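Local coordinates for UDP-N-acetylmuramate-alanine ligase MurC (PDB 1J6U), which catalyses the ATP-dependent joining of L-alanine to UDP-N-acetylmuramate, a step of peptidoglycan biosynthesis in bacterial cell-wall formation, at residues A29-S34 and R106-R111; T126-M131 and I186-R191; H134-L139 and N163-Y168; T216-T221 and D290-D295. All coordinates share one frame; numbering follows the deposited sequence.

Contact 1: residues A29-S34 and R106-R111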
loop_
_atom_site.group_PDB
_atom_site.type_symbol
_atom_site.label_atom_id
_atom_site.label_comp_id
_atom_site.label_asym_id
_atom_site.label_seq_id
_atom_site.Cartn_x
_atom_site.Cartn_y
_atom_site.Cartn_z
ATOM N N ALA A 29 -2.172 -16.578 -2.914
ATOM C CA ALA A 29 -3.049 -17.507 -3.601
ATOM C C ALA A 29 -2.770 -17.474 -5.107
ATOM O O ALA A 29 -2.668 -18.535 -5.740
ATOM C CB ALA A 29 -4.515 -17.182 -3.339
ATOM N N LEU A 30 -2.648 -16.271 -5.674
ATOM C CA LEU A 30 -2.397 -16.118 -7.117
ATOM C C LEU A 30 -1.062 -16.802 -7.510
ATOM O O LEU A 30 -0.977 -17.495 -8.507
ATOM C CB LEU A 30 -2.400 -14.632 -7.486
ATOM C CG LEU A 30 -3.778 -13.946 -7.566
ATOM C CD1 LEU A 30 -3.636 -12.456 -7.294
ATOM C CD2 LEU A 30 -4.412 -14.163 -8.936
ATOM N N HIS A 31 -0.029 -16.605 -6.710
ATOM C CA HIS A 31 1.244 -17.258 -6.949
ATOM C C HIS A 31 1.047 -18.792 -7.045
ATOM O O HIS A 31 1.486 -19.427 -8.009
ATOM C CB HIS A 31 2.205 -16.909 -5.800
ATOM C CG HIS A 31 3.552 -17.539 -5.927
ATOM N ND1 HIS A 31 4.386 -17.300 -6.997
ATOM C CD2 HIS A 31 4.209 -18.400 -5.117
ATOM C CE1 HIS A 31 5.500 -17.989 -6.841
ATOM N NE2 HIS A 31 5.418 -18.664 -5.709
ATOM N N GLU A 32 0.377 -19.375 -6.050
ATOM C CA GLU A 32 0.129 -20.815 -6.027
ATOM C C GLU A 32 -0.732 -21.217 -7.217
ATOM O O GLU A 32 -0.542 -22.271 -7.835
ATOM C CB GLU A 32 -0.550 -21.209 -4.712
ATOM C CG GLU A 32 0.368 -21.109 -3.500
ATOM C CD GLU A 32 1.585 -22.015 -3.622
ATOM O OE1 GLU A 32 1.537 -22.939 -4.457
ATOM O OE2 GLU A 32 2.589 -21.821 -2.886
ATOM N N PHE A 33 -1.690 -20.365 -7.531
ATOM C CA PHE A 33 -2.554 -20.577 -8.680
ATOM C C PHE A 33 -1.696 -20.579 -9.959
ATOM O O PHE A 33 -1.899 -21.385 -10.853
ATOM C CB PHE A 33 -3.527 -19.436 -8.783
ATOM C CG PHE A 33 -4.375 -19.502 -9.992
ATOM C CD1 PHE A 33 -5.336 -20.495 -10.122
ATOM C CD2 PHE A 33 -4.251 -18.549 -10.988
ATOM C CE1 PHE A 33 -6.169 -20.531 -11.221
ATOM C CE2 PHE A 33 -5.088 -18.581 -12.101
ATOM C CZ PHE A 33 -6.048 -19.571 -12.213
ATOM N N SER A 34 -0.749 -19.645 -10.030
ATOM C CA SER A 34 0.144 -19.538 -11.176
ATOM C C SER A 34 1.074 -20.742 -11.232
ATOM O O SER A 34 1.604 -21.059 -12.285
ATOM C CB SER A 34 0.983 -18.264 -11.089
ATOM O OG SER A 34 0.196 -17.116 -11.373
ATOM N N ARG A 106 7.243 -17.092 3.724
ATOM C CA ARG A 106 8.663 -17.308 3.861
ATOM C C ARG A 106 9.051 -18.649 3.298
ATOM O O ARG A 106 10.065 -18.782 2.610
ATOM C CB ARG A 106 9.109 -17.268 5.292
ATOM C CG ARG A 106 10.578 -16.986 5.350
ATOM C CD ARG A 106 11.135 -17.121 6.720
ATOM N NE ARG A 106 11.275 -18.522 7.057
ATOM C CZ ARG A 106 11.746 -18.936 8.215
ATOM N NH1 ARG A 106 12.108 -18.043 9.120
ATOM N NH2 ARG A 106 11.849 -20.230 8.463
ATOM N N ASP A 107 8.254 -19.658 3.588
ATOM C CA ASP A 107 8.575 -20.962 3.061
ATOM C C ASP A 107 8.483 -20.884 1.558
ATOM O O ASP A 107 9.273 -21.507 0.848
ATOM C CB ASP A 107 7.609 -22.023 3.583
ATOM C CG ASP A 107 7.856 -22.357 5.029
ATOM O OD1 ASP A 107 8.878 -21.861 5.575
ATOM O OD2 ASP A 107 7.038 -23.113 5.612
ATOM N N THR A 108 7.524 -20.105 1.066
ATOM C CA THR A 108 7.354 -20.010 -0.376
ATOM C C THR A 108 8.589 -19.397 -1.018
ATOM O O THR A 108 9.008 -19.812 -2.095
ATOM C CB THR A 108 6.073 -19.234 -0.744
ATOM O OG1 THR A 108 5.011 -20.175 -1.005
ATOM C CG2 THR A 108 6.312 -18.356 -1.980
ATOM N N LEU A 109 9.189 -18.425 -0.350
ATOM C CA LEU A 109 10.386 -17.836 -0.895
ATOM C C LEU A 109 11.495 -18.867 -0.806
ATOM O O LEU A 109 12.252 -19.019 -1.757
ATOM C CB LEU A 109 10.763 -16.567 -0.134
ATOM C CG LEU A 109 9.762 -15.429 -0.317
ATOM C CD1 LEU A 109 10.181 -14.215 0.466
ATOM C CD2 LEU A 109 9.666 -15.134 -1.785
ATOM N N LYS A 110 11.602 -19.585 0.314
ATOM C CA LYS A 110 12.650 -20.597 0.411
ATOM C C LYS A 110 12.567 -21.513 -0.794
ATOM O O LYS A 110 13.586 -21.884 -1.360
ATOM C CB LYS A 110 12.544 -21.431 1.691
ATOM C CG LYS A 110 13.109 -20.724 2.917
ATOM C CD LYS A 110 13.050 -21.551 4.198
ATOM C CE LYS A 110 13.567 -20.745 5.401
ATOM N NZ LYS A 110 13.827 -21.579 6.613
ATOM N N ARG A 111 11.365 -21.884 -1.206
ATOM C CA ARG A 111 11.261 -22.733 -2.373
ATOM C C ARG A 111 11.715 -21.965 -3.628
ATOM O O ARG A 111 12.401 -22.521 -4.483
ATOM C CB ARG A 111 9.827 -23.238 -2.549
ATOM C CG ARG A 111 9.494 -24.487 -1.747
ATOM C CD ARG A 111 8.003 -24.833 -1.811
ATOM N NE ARG A 111 7.323 -24.461 -0.571
ATOM C CZ ARG A 111 6.193 -23.756 -0.506
ATOM N NH1 ARG A 111 5.581 -23.327 -1.613
ATOM N NH2 ARG A 111 5.677 -23.464 0.679
#
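Glu32 reaches from one helix to Thr108 and Arg111 on the other. Its CB leaves the helix to one side, not toward helix 101-112. CG lies beside the backbone N (chi1 -70°), and a bend at chi2 (-60°) brings the carboxylate round to helix 101-112. There the two oxygens part company: OE1 accepts a hydrogen bond from Asn37 ND2, while OE2 faces the other helix. OE2 forms a long salt bridge with Arg111 NH1 at 3.6 Å, meeting the guanidinium at its edge with the two planes 45° apart. The same OE2 lies 3.5 Å from Thr108 OG1 and takes a weak hydrogen bond from Tyr104 OH. Beside these polar contacts, Thr108 CG2 meets the His31 ring obliquely, 3.8 Å from His31 CD2 and equally near NE2; ND1 of the ring is hydrogen-bonded to Tyr159 OH. The helix axes run 12.3 Å apart, so side-chain ends alone bridge them. Helix 23-34 flanks the N-terminal parallel sheet, and helix 101-112 follows that sheet's edge strand 98-100 and leads into strand 116-120 of the central sheet, whose strand 159-160 supplies Tyr159.

Contact 2: residues T126-M131 and I186-R191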
loop_
_atom_site.group_PDB
_atom_site.type_symbol
_atom_site.label_atom_id
_atom_site.label_comp_id
_atom_site.label_asym_id
_atom_site.label_seq_id
_atom_site.Cartn_x
_atom_site.Cartn_y
_atom_site.Cartn_z
ATOM N N THR A 126 4.373 0.058 0.421
ATOM C CA THR A 126 3.727 -0.493 -0.770
ATOM C C THR A 126 4.105 0.243 -2.034
ATOM O O THR A 126 4.335 -0.388 -3.075
ATOM C CB THR A 126 2.149 -0.539 -0.601
ATOM O OG1 THR A 126 1.833 -1.183 0.632
ATOM C CG2 THR A 126 1.494 -1.337 -1.697
ATOM N N THR A 127 4.148 1.573 -1.969
ATOM C CA THR A 127 4.524 2.355 -3.147
ATOM C C THR A 127 5.990 2.059 -3.513
ATOM O O THR A 127 6.318 1.855 -4.702
ATOM C CB THR A 127 4.343 3.884 -2.915
ATOM O OG1 THR A 127 2.959 4.209 -3.007
ATOM C CG2 THR A 127 5.094 4.697 -3.988
ATOM N N THR A 128 6.848 2.032 -2.487
ATOM C CA THR A 128 8.274 1.757 -2.688
ATOM C C THR A 128 8.434 0.395 -3.335
ATOM O O THR A 128 9.176 0.235 -4.316
ATOM C CB THR A 128 9.026 1.825 -1.372
ATOM O OG1 THR A 128 8.986 3.182 -0.900
ATOM C CG2 THR A 128 10.500 1.380 -1.562
ATOM N N THR A 129 7.700 -0.583 -2.818
ATOM C CA THR A 129 7.734 -1.911 -3.412
ATOM C C THR A 129 7.266 -1.892 -4.859
ATOM O O THR A 129 7.823 -2.578 -5.713
ATOM C CB THR A 129 6.811 -2.880 -2.682
ATOM O OG1 THR A 129 7.118 -2.883 -1.289
ATOM C CG2 THR A 129 6.975 -4.264 -3.243
ATOM N N ALA A 130 6.234 -1.106 -5.136
ATOM C CA ALA A 130 5.689 -1.053 -6.486
ATOM C C ALA A 130 6.736 -0.415 -7.405
ATOM O O ALA A 130 6.931 -0.841 -8.570
ATOM C CB ALA A 130 4.341 -0.274 -6.493
HETATM N N MSE A 131 7.427 0.591 -6.873
HETATM C CA MSE A 131 8.484 1.252 -7.630
HETATM C C MSE A 131 9.602 0.241 -7.985
HETATM O O MSE A 131 9.995 0.151 -9.147
HETATM C CB MSE A 131 9.038 2.419 -6.841
HETATM C CG MSE A 131 8.154 3.584 -6.837
HETATM SE SE MSE A 131 8.855 4.969 -5.733
HETATM C CE MSE A 131 7.864 6.458 -6.481
ATOM N N ILE A 186 14.847 -2.530 1.726
ATOM C CA ILE A 186 14.673 -1.092 1.928
ATOM C C ILE A 186 13.777 -1.003 3.176
ATOM O O ILE A 186 12.770 -1.730 3.297
ATOM C CB ILE A 186 13.915 -0.390 0.793
ATOM C CG1 ILE A 186 14.770 -0.304 -0.469
ATOM C CG2 ILE A 186 13.525 1.005 1.243
ATOM C CD1 ILE A 186 14.017 0.314 -1.688
ATOM N N ILE A 187 14.169 -0.166 4.122
ATOM C CA ILE A 187 13.363 0.035 5.317
ATOM C C ILE A 187 12.993 1.500 5.165
ATOM O O ILE A 187 13.845 2.366 5.391
ATOM C CB ILE A 187 14.166 -0.102 6.622
ATOM C CG1 ILE A 187 14.778 -1.504 6.743
ATOM C CG2 ILE A 187 13.252 0.181 7.814
ATOM C CD1 ILE A 187 15.639 -1.682 8.026
ATOM N N THR A 188 11.736 1.773 4.791
ATOM C CA THR A 188 11.268 3.159 4.557
ATOM C C THR A 188 11.380 4.022 5.789
ATOM O O THR A 188 11.798 5.184 5.708
ATOM C CB THR A 188 9.813 3.194 4.113
ATOM O OG1 THR A 188 9.039 2.429 5.044
ATOM C CG2 THR A 188 9.654 2.610 2.733
ATOM N N ASN A 189 10.987 3.444 6.923
ATOM C CA ASN A 189 11.043 4.112 8.238
ATOM C C ASN A 189 10.476 3.081 9.183
ATOM O O ASN A 189 9.944 2.053 8.755
ATOM C CB ASN A 189 10.161 5.353 8.295
ATOM C CG ASN A 189 8.772 5.078 7.753
ATOM O OD1 ASN A 189 8.118 4.102 8.138
ATOM N ND2 ASN A 189 8.324 5.914 6.834
ATOM N N ALA A 190 10.566 3.363 10.465
ATOM C CA ALA A 190 10.103 2.420 11.475
ATOM C C ALA A 190 9.702 3.261 12.681
ATOM O O ALA A 190 10.533 3.584 13.543
ATOM C CB ALA A 190 11.249 1.447 11.845
ATOM N N ARG A 191 8.431 3.642 12.713
ATOM C CA ARG A 191 7.928 4.461 13.790
ATOM C C ARG A 191 7.533 3.533 14.947
ATOM O O ARG A 191 7.485 3.964 16.106
ATOM C CB ARG A 191 6.733 5.314 13.313
#
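A chi1 of -66° sets the two branches of Thr128 on separate errands: OG1 lies beside the backbone N, and CG2 stands opposite that nitrogen, reaching out toward the strand. Ile186 answers with an extended chain (chi2 176°) that carries CD1 forward, and the two side chains meet tip to tip, Thr128 CG2 lying 3.7 Å from Ile186 CD1. The CG2 branch of the same isoleucine is a little farther, at 4.1 Å from Thr128 CG2, so the threonine methyl touches both branches. Thr188 slides past Thr128 in the opposite direction, bringing its methyl CG2 to 3.7 Å from Thr128 OG1. No hydrogen bond joins the segments; each hydroxyl has a partner outside them. Thr128 OG1, besides packing against that methyl, bonds to Gly124 O, one turn back. Thr188, the residue just after the strand, bonds through OG1 to Asp123 O, in the same loop before helix 125-138. Asn281 of helix 276-291 and Val119 of strand 116-120 also touch Thr128. Gly121 to Thr127 are the predicted ATP site, and the run Gly-Thr-Asp-Gly-Lys-Thr-Thr, from the end of strand 116-120 into the first turn of helix 125-138, is the P-loop of Mur ligases; this contact seats its helix against the neighbouring parallel strand of the central domain.

Contact 3: residues H134-L139 and N163-Y168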
loop_
_atom_site.group_PDB
_atom_site.type_symbol
_atom_site.label_atom_id
_atom_site.label_comp_id
_atom_site.label_asym_id
_atom_site.label_seq_id
_atom_site.Cartn_x
_atom_site.Cartn_y
_atom_site.Cartn_z
ATOM N N HIS A 134 8.318 -2.088 -10.476
ATOM C CA HIS A 134 8.195 -1.375 -11.744
ATOM C C HIS A 134 9.574 -1.202 -12.444
ATOM O O HIS A 134 9.680 -1.424 -13.643
ATOM C CB HIS A 134 7.513 -0.034 -11.480
ATOM C CG HIS A 134 7.481 0.884 -12.658
ATOM N ND1 HIS A 134 6.604 0.720 -13.706
ATOM C CD2 HIS A 134 8.167 2.026 -12.916
ATOM C CE1 HIS A 134 6.739 1.724 -14.554
ATOM N NE2 HIS A 134 7.681 2.530 -14.097
ATOM N N VAL A 135 10.603 -0.787 -11.701
ATOM C CA VAL A 135 11.971 -0.653 -12.232
ATOM C C VAL A 135 12.442 -2.019 -12.794
ATOM O O VAL A 135 12.815 -2.148 -13.961
ATOM C CB VAL A 135 12.970 -0.231 -11.129
ATOM C CG1 VAL A 135 14.398 -0.315 -11.653
ATOM C CG2 VAL A 135 12.682 1.198 -10.660
ATOM N N LEU A 136 12.412 -3.043 -11.960
ATOM C CA LEU A 136 12.820 -4.364 -12.400
ATOM C C LEU A 136 12.057 -4.784 -13.668
ATOM O O LEU A 136 12.611 -5.391 -14.588
ATOM C CB LEU A 136 12.622 -5.385 -11.267
ATOM C CG LEU A 136 13.830 -5.856 -10.433
ATOM C CD1 LEU A 136 15.125 -5.205 -10.927
ATOM C CD2 LEU A 136 13.602 -5.583 -8.976
ATOM N N LYS A 137 10.788 -4.453 -13.762
ATOM C CA LYS A 137 10.078 -4.853 -14.968
ATOM C C LYS A 137 10.561 -4.045 -16.170
ATOM O O LYS A 137 10.683 -4.574 -17.272
ATOM C CB LYS A 137 8.565 -4.665 -14.786
ATOM C CG LYS A 137 7.867 -5.786 -14.028
ATOM C CD LYS A 137 6.453 -5.360 -13.542
ATOM C CE LYS A 137 5.489 -4.934 -14.663
ATOM N NZ LYS A 137 5.263 -5.945 -15.740
ATOM N N HIS A 138 10.842 -2.759 -15.951
ATOM C CA HIS A 138 11.257 -1.876 -17.028
ATOM C C HIS A 138 12.577 -2.316 -17.538
ATOM O O HIS A 138 12.831 -2.248 -18.735
ATOM C CB HIS A 138 11.369 -0.454 -16.553
ATOM C CG HIS A 138 11.733 0.515 -17.629
ATOM N ND1 HIS A 138 10.821 0.982 -18.548
ATOM C CD2 HIS A 138 12.887 1.185 -17.872
ATOM C CE1 HIS A 138 11.391 1.909 -19.300
ATOM N NE2 HIS A 138 12.643 2.050 -18.909
ATOM N N LEU A 139 13.410 -2.779 -16.616
ATOM C CA LEU A 139 14.733 -3.262 -16.961
ATOM C C LEU A 139 14.646 -4.643 -17.503
ATOM O O LEU A 139 15.663 -5.320 -17.604
ATOM C CB LEU A 139 15.625 -3.306 -15.751
ATOM C CG LEU A 139 15.917 -1.921 -15.210
ATOM C CD1 LEU A 139 16.972 -2.055 -14.147
ATOM C CD2 LEU A 139 16.368 -1.003 -16.298
ATOM N N ASN A 163 10.385 -14.993 -13.970
ATOM C CA ASN A 163 11.478 -15.903 -13.617
ATOM C C ASN A 163 12.689 -15.146 -13.063
ATOM O O ASN A 163 13.648 -15.763 -12.607
ATOM C CB ASN A 163 11.871 -16.747 -14.825
ATOM C CG ASN A 163 12.181 -15.908 -16.033
ATOM O OD1 ASN A 163 11.539 -14.887 -16.262
ATOM N ND2 ASN A 163 13.164 -16.334 -16.827
ATOM N N GLY A 164 12.620 -13.812 -13.090
ATOM C CA GLY A 164 13.687 -12.982 -12.567
ATOM C C GLY A 164 13.706 -13.017 -11.054
ATOM O O GLY A 164 13.327 -14.017 -10.452
ATOM N N PRO A 165 14.157 -11.949 -10.388
ATOM C CA PRO A 165 14.155 -12.016 -8.921
ATOM C C PRO A 165 12.729 -11.821 -8.405
ATOM O O PRO A 165 11.791 -11.571 -9.171
ATOM C CB PRO A 165 15.045 -10.844 -8.524
ATOM C CG PRO A 165 14.646 -9.808 -9.510
ATOM C CD PRO A 165 14.475 -10.592 -10.855
ATOM N N VAL A 166 12.563 -11.913 -7.099
ATOM C CA VAL A 166 11.259 -11.715 -6.523
ATOM C C VAL A 166 11.292 -10.450 -5.648
ATOM O O VAL A 166 12.236 -10.214 -4.878
ATOM C CB VAL A 166 10.811 -12.957 -5.716
ATOM C CG1 VAL A 166 11.891 -13.363 -4.746
ATOM C CG2 VAL A 166 9.512 -12.642 -4.944
ATOM N N VAL A 167 10.263 -9.623 -5.826
ATOM C CA VAL A 167 10.096 -8.370 -5.099
ATOM C C VAL A 167 8.884 -8.509 -4.183
ATOM O O VAL A 167 7.799 -8.922 -4.634
ATOM C CB VAL A 167 9.778 -7.177 -6.072
ATOM C CG1 VAL A 167 9.904 -5.868 -5.343
ATOM C CG2 VAL A 167 10.672 -7.212 -7.265
ATOM N N TYR A 168 9.037 -8.138 -2.920
ATOM C CA TYR A 168 7.908 -8.220 -2.002
ATOM C C TYR A 168 7.958 -7.236 -0.854
ATOM O O TYR A 168 8.973 -6.623 -0.541
ATOM C CB TYR A 168 7.777 -9.633 -1.466
ATOM C CG TYR A 168 8.996 -10.085 -0.719
ATOM C CD1 TYR A 168 9.096 -9.912 0.671
ATOM C CD2 TYR A 168 10.071 -10.691 -1.403
ATOM C CE1 TYR A 168 10.235 -10.335 1.372
ATOM C CE2 TYR A 168 11.220 -11.125 -0.710
ATOM C CZ TYR A 168 11.287 -10.946 0.669
ATOM O OH TYR A 168 12.367 -11.426 1.338
#
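Leu136, on the last turn of helix 125-138, faces Pro165 and Val167 where strand 166-170 begins, and the backbones stand well apart: Leu136 CA and Pro165 CA, the nearest pair, are 8.5 Å from each other. The helix ends just beyond, Leu139 N still bonding to Val135 O at 2.8 Å before the chain leaves helical geometry. On the other side the chain is extended from Pro165 onward, which puts residues 165 and 167 on the face turned to the helix and Val166 on the reverse. Leu136 is the residue of the helix segment that meets both. Its CG lies 4.1 Å from Pro165 CG, and its CD2 branch reaches 3.8 Å from Val167 CG2, crossing both partners at a slant. The leucine is modelled with chi1 -101° and CD1 nearly eclipsing CA (chi2 -1°), so the exact placing of its methyls is uncertain at this resolution. Val167 has CG1 opposite its backbone N (chi1 -168°), which leaves CG2 as the branch presented to the leucine. Everything that meets here is buried and apolar; Phe117 of strand 116-120 touches both Leu136 and Pro165, and Phe289 of helix 276-291 closes on Leu136 as well. This is the helix-on-sheet layer of an alpha/beta domain: the C-terminal end of the P-loop helix packs on the parallel strands 116-120 and 166-170 of the central Mur ligase domain.

Contact 4: residues T216-T221 and D290-D295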
loop_
_atom_site.group_PDB
_atom_site.type_symbol
_atom_site.label_atom_id
_atom_site.label_comp_id
_atom_site.label_asym_id
_atom_site.label_seq_id
_atom_site.Cartn_x
_atom_site.Cartn_y
_atom_site.Cartn_z
ATOM N N THR A 216 20.703 -9.564 5.755
ATOM C CA THR A 216 20.487 -9.004 4.436
ATOM C C THR A 216 21.816 -8.492 3.890
ATOM O O THR A 216 22.595 -7.887 4.640
ATOM C CB THR A 216 19.470 -7.834 4.520
ATOM O OG1 THR A 216 18.206 -8.351 4.945
ATOM C CG2 THR A 216 19.302 -7.157 3.177
ATOM N N ASP A 217 22.082 -8.735 2.605
ATOM C CA ASP A 217 23.323 -8.240 2.005
ATOM C C ASP A 217 23.419 -6.718 1.947
ATOM O O ASP A 217 24.454 -6.138 2.281
ATOM C CB ASP A 217 23.474 -8.812 0.618
ATOM C CG ASP A 217 23.430 -10.302 0.634
ATOM O OD1 ASP A 217 23.766 -10.857 1.707
ATOM O OD2 ASP A 217 23.072 -10.916 -0.403
ATOM N N LEU A 218 22.342 -6.060 1.537
ATOM C CA LEU A 218 22.355 -4.613 1.467
ATOM C C LEU A 218 21.061 -4.042 2.061
ATOM O O LEU A 218 19.955 -4.404 1.671
ATOM C CB LEU A 218 22.531 -4.190 0.012
ATOM C CG LEU A 218 22.578 -2.708 -0.344
ATOM C CD1 LEU A 218 23.842 -2.095 0.196
ATOM C CD2 LEU A 218 22.504 -2.558 -1.863
ATOM N N VAL A 219 21.211 -3.140 3.016
ATOM C CA VAL A 219 20.068 -2.542 3.654
ATOM C C VAL A 219 20.012 -1.066 3.287
ATOM O O VAL A 219 21.008 -0.351 3.436
ATOM C CB VAL A 219 20.155 -2.697 5.213
ATOM C CG1 VAL A 219 19.017 -1.954 5.883
ATOM C CG2 VAL A 219 20.066 -4.171 5.602
ATOM N N VAL A 220 18.866 -0.610 2.764
ATOM C CA VAL A 220 18.738 0.812 2.456
ATOM C C VAL A 220 17.890 1.347 3.585
ATOM O O VAL A 220 16.879 0.760 3.992
ATOM C CB VAL A 220 18.091 1.108 1.088
ATOM C CG1 VAL A 220 17.820 2.583 0.980
ATOM C CG2 VAL A 220 19.061 0.706 -0.054
ATOM N N THR A 221 18.287 2.495 4.073
ATOM C CA THR A 221 17.611 3.017 5.204
ATOM C C THR A 221 17.411 4.524 5.158
ATOM O O THR A 221 18.166 5.250 4.486
ATOM C CB THR A 221 18.416 2.567 6.419
ATOM O OG1 THR A 221 17.547 1.912 7.329
ATOM C CG2 THR A 221 19.153 3.714 7.057
ATOM N N ASP A 290 21.337 2.167 -7.381
ATOM C CA ASP A 290 22.615 2.827 -7.562
ATOM C C ASP A 290 23.614 1.977 -6.755
ATOM O O ASP A 290 24.683 1.622 -7.232
ATOM C CB ASP A 290 22.545 4.247 -6.999
ATOM C CG ASP A 290 23.675 5.144 -7.514
ATOM O OD1 ASP A 290 24.049 5.009 -8.683
ATOM O OD2 ASP A 290 24.172 6.005 -6.771
ATOM N N SER A 291 23.238 1.611 -5.539
ATOM C CA SER A 291 24.123 0.822 -4.717
ATOM C C SER A 291 24.457 -0.516 -5.374
ATOM O O SER A 291 25.520 -1.098 -5.117
ATOM C CB SER A 291 23.496 0.620 -3.343
ATOM O OG SER A 291 23.745 1.761 -2.530
ATOM N N LEU A 292 23.561 -0.998 -6.233
ATOM C CA LEU A 292 23.789 -2.269 -6.887
ATOM C C LEU A 292 24.419 -2.036 -8.246
ATOM O O LEU A 292 24.439 -2.931 -9.072
ATOM C CB LEU A 292 22.474 -3.033 -7.061
ATOM C CG LEU A 292 21.779 -3.630 -5.831
ATOM C CD1 LEU A 292 20.410 -4.207 -6.210
ATOM C CD2 LEU A 292 22.635 -4.726 -5.254
ATOM N N GLY A 293 24.886 -0.823 -8.498
ATOM C CA GLY A 293 25.518 -0.538 -9.772
ATOM C C GLY A 293 24.716 -0.529 -11.055
ATOM O O GLY A 293 25.268 -0.716 -12.162
ATOM N N TYR A 294 23.421 -0.298 -10.934
ATOM C CA TYR A 294 22.559 -0.236 -12.112
ATOM C C TYR A 294 22.751 1.069 -12.862
ATOM O O TYR A 294 22.962 2.115 -12.260
ATOM C CB TYR A 294 21.076 -0.309 -11.714
ATOM C CG TYR A 294 20.561 -1.688 -11.442
ATOM C CD1 TYR A 294 20.944 -2.394 -10.302
ATOM C CD2 TYR A 294 19.711 -2.307 -12.353
ATOM C CE1 TYR A 294 20.494 -3.700 -10.082
ATOM C CE2 TYR A 294 19.249 -3.595 -12.153
ATOM C CZ TYR A 294 19.638 -4.295 -11.023
ATOM O OH TYR A 294 19.155 -5.581 -10.856
ATOM N N ASP A 295 22.671 1.006 -14.184
ATOM C CA ASP A 295 22.758 2.209 -14.985
ATOM C C ASP A 295 21.455 2.920 -14.593
ATOM O O ASP A 295 20.364 2.419 -14.816
ATOM C CB ASP A 295 22.767 1.853 -16.489
ATOM C CG ASP A 295 22.661 3.088 -17.396
ATOM O OD1 ASP A 295 22.729 4.220 -16.877
ATOM O OD2 ASP A 295 22.516 2.940 -18.636
#
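Apolar contact carries the whole junction, and Leu218 supplies one side of it. With CG opposite the backbone N (chi1 180°), the leucine stretches out from the start of strand 218-222, and its CD2 methyl makes both contacts: 3.6 Å from Ser291 CB and 4.0 Å from Leu292 CD2. Ser291 offers only its methylene carbon. The two leucines pass at a slant; although the CB of Leu292 points to one side, its branched end comes nearer. Leu288, one turn earlier on helix 276-291, also rests on Leu218.

The hydrogen bonds around 290-295 shape the helix end and do not cross the contact. Ser291 OG, held beside its own backbone N, makes a weak bond back to Ala287 O. The helix closes in a Schellman motif: Gly293, the C' residue with positive phi, sends its N to Asp290 O at 2.8 Å, while Tyr294 N reaches Phe289 O. Asp295 then N-caps the following helix, its OD1 bonding to Ala297 N.

Between the segments no polar group pairs with another, so no directional bond fixes their relative position. Their fit rests on van der Waals contact among partly exposed side chains at the protein surface.

From the N terminus, contact 1 closes first, bringing helix 101-112 back to helix 23-34, beside the central domain. Contact 2 opens next, at the P-loop helix 125-138, and closes at strand 184-187; contact 3 is nested inside that loop, using the same helix farther along and strand 166-170. Contact 4 follows in series, bringing the end of helix 276-291 onto strand 218-222. Contacts 2, 3 and 4 all reach one sheet, where strands 184-187 and 218-222 are neighbours, probably joined by a hydrogen bond from Ile187 N to Val220 O. Leu109 packs on Tyr168 between contacts 1 and 3, and Leu139 on Tyr294 between contacts 3 and 4.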